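PDB 2CG4: regulatory protein ASNC from Escherichia coli, which binds DNA sequence-specifically as an Lrp/AsnC-family regulator, activating asnA transcription, controlling its own gene and repressing gidA expression post-transcriptionally. Local coordinates for the interface of chains A and B. Residues are numbered along the deposited sequence; one frame, centred on the assembly and turned at random. Chains: chain A/B, Regulatory protein ASNC.

The interface of chains A and B. Residues chain A 59-61, 64, 66, 112; chain B 51, 150, 152.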
loop_
_atom_site.group_PDB
_atom_site.type_symbol
_atom_site.label_atom_id
_atom_site.label_comp_id
_atom_site.label_asym_id
_atom_site.label_seq_id
_atom_site.Cartn_x
_atom_site.Cartn_y
_atom_site.Cartn_z
ATOM N N VAL A 59 7.366 15.162 -33.526
ATOM C CA VAL A 59 6.786 13.975 -34.130
ATOM C C VAL A 59 5.655 13.464 -33.229
ATOM O O VAL A 59 5.583 13.830 -32.058
ATOM C CB VAL A 59 7.888 12.904 -34.330
ATOM C CG1 VAL A 59 7.431 11.544 -33.861
ATOM C CG2 VAL A 59 8.338 12.864 -35.781
ATOM N N SER A 60 4.765 12.643 -33.767
ATOM C CA SER A 60 3.698 12.058 -32.952
ATOM C C SER A 60 3.806 10.548 -32.902
ATOM O O SER A 60 3.524 9.880 -33.895
ATOM C CB SER A 60 2.315 12.452 -33.481
ATOM O OG SER A 60 1.326 11.535 -33.040
ATOM N N PRO A 61 4.201 10.002 -31.737
ATOM C CA PRO A 61 4.557 8.588 -31.623
ATOM C C PRO A 61 3.359 7.696 -31.916
ATOM O O PRO A 61 3.517 6.597 -32.446
ATOM C CB PRO A 61 4.964 8.443 -30.150
ATOM C CG PRO A 61 5.259 9.829 -29.689
ATOM C CD PRO A 61 4.322 10.703 -30.450
ATOM N N LEU A 64 2.750 7.093 -35.364
ATOM C CA LEU A 64 3.787 6.158 -35.789
ATOM C C LEU A 64 3.522 4.752 -35.258
ATOM O O LEU A 64 4.330 3.838 -35.454
ATOM C CB LEU A 64 5.164 6.649 -35.349
ATOM C CG LEU A 64 5.740 7.805 -36.171
ATOM C CD1 LEU A 64 6.893 8.481 -35.444
ATOM C CD2 LEU A 64 6.184 7.315 -37.548
ATOM N N TYR A 66 2.834 3.842 -31.950
ATOM C CA TYR A 66 3.104 3.581 -30.539
ATOM C C TYR A 66 1.824 3.670 -29.708
ATOM O O TYR A 66 1.493 4.717 -29.151
ATOM C CB TYR A 66 4.183 4.527 -30.015
ATOM C CG TYR A 66 5.546 4.286 -30.643
ATOM C CD1 TYR A 66 5.881 4.839 -31.876
ATOM C CD2 TYR A 66 6.492 3.500 -30.004
ATOM C CE1 TYR A 66 7.119 4.618 -32.444
ATOM C CE2 TYR A 66 7.733 3.270 -30.568
ATOM C CZ TYR A 66 8.039 3.830 -31.781
ATOM O OH TYR A 66 9.276 3.594 -32.328
ATOM N N MET A 112 8.080 3.642 -24.376
ATOM C CA MET A 112 7.164 3.816 -25.494
ATOM C C MET A 112 7.221 2.585 -26.380
ATOM O O MET A 112 8.281 2.252 -26.916
ATOM C CB MET A 112 7.578 5.039 -26.304
ATOM C CG MET A 112 7.375 6.354 -25.582
ATOM S SD MET A 112 5.635 6.654 -25.248
ATOM C CE MET A 112 5.001 6.899 -26.901
ATOM N N ILE B 51 1.985 12.825 -38.456
ATOM C CA ILE B 51 3.217 12.246 -37.915
ATOM C C ILE B 51 4.197 13.344 -37.503
ATOM O O ILE B 51 4.772 13.307 -36.404
ATOM C CB ILE B 51 3.905 11.315 -38.936
ATOM C CG1 ILE B 51 3.203 9.959 -38.988
ATOM C CG2 ILE B 51 5.361 11.112 -38.590
ATOM C CD1 ILE B 51 3.019 9.430 -40.387
ATOM N N ILE B 150 11.149 8.876 -28.852
ATOM C CA ILE B 150 11.100 7.655 -29.670
ATOM C C ILE B 150 12.118 7.741 -30.809
ATOM O O ILE B 150 12.265 8.785 -31.441
ATOM C CB ILE B 150 9.695 7.369 -30.264
ATOM C CG1 ILE B 150 9.213 8.539 -31.125
ATOM C CG2 ILE B 150 8.692 7.050 -29.160
ATOM C CD1 ILE B 150 8.110 8.170 -32.079
ATOM N N PRO B 152 12.455 6.466 -34.233
ATOM C CA PRO B 152 11.615 5.768 -35.216
ATOM C C PRO B 152 12.415 5.206 -36.391
ATOM O O PRO B 152 12.031 4.180 -36.961
ATOM C CB PRO B 152 10.669 6.867 -35.709
ATOM C CG PRO B 152 11.450 8.125 -35.556
ATOM C CD PRO B 152 12.332 7.933 -34.347
#
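B:Ile150, near the C-terminus of its chain, pushes its side chain into an apolar pocket of chain A formed by A:Val59, A:Pro61, A:Leu64, A:Tyr66 and A:Met112. CB of B:Ile150, the branch point, faces CZ of A:Tyr66 at 4.2 Å. The CG2 methyl of B:Ile150 sits over the centre of one face of the A:Tyr66 ring, 4.1 Å above its plane, and also meets CB of A:Met112 at 3.7 Å. On the longer branch, CG1 is flanked by both the amide nitrogen and the carbonyl carbon (chi1 58°), and the chain extends (chi2 161°), carrying CD1 away from the methionine toward the proline and leucine. CD1 of B:Ile150 lies 3.6 Å from CD1 of A:Leu64, with CA of A:Pro61, CE1 of A:Tyr66 and CG1 of A:Val59 also round it. The same leucine methyl touches CB of B:Pro152, while CD2 of A:Leu64 packs 4.0 Å from CG2 of B:Ile51, the two side chains crossing near a right angle. Beside this packing, the backbone N of A:Ser60 donates a bent hydrogen bond to the carbonyl O of B:Ile51 (2.7 Å, 139° at H), from slightly outside the carbonyl plane. Within the two-fold interface of the self-associating AsnC, this tail packing probably contributes to holding the dimer together. The site joins the turn after helix 36-49 and the C-terminal tail of chain B to the end of strand 52-59 of chain A, the loop after it and strand 107-113.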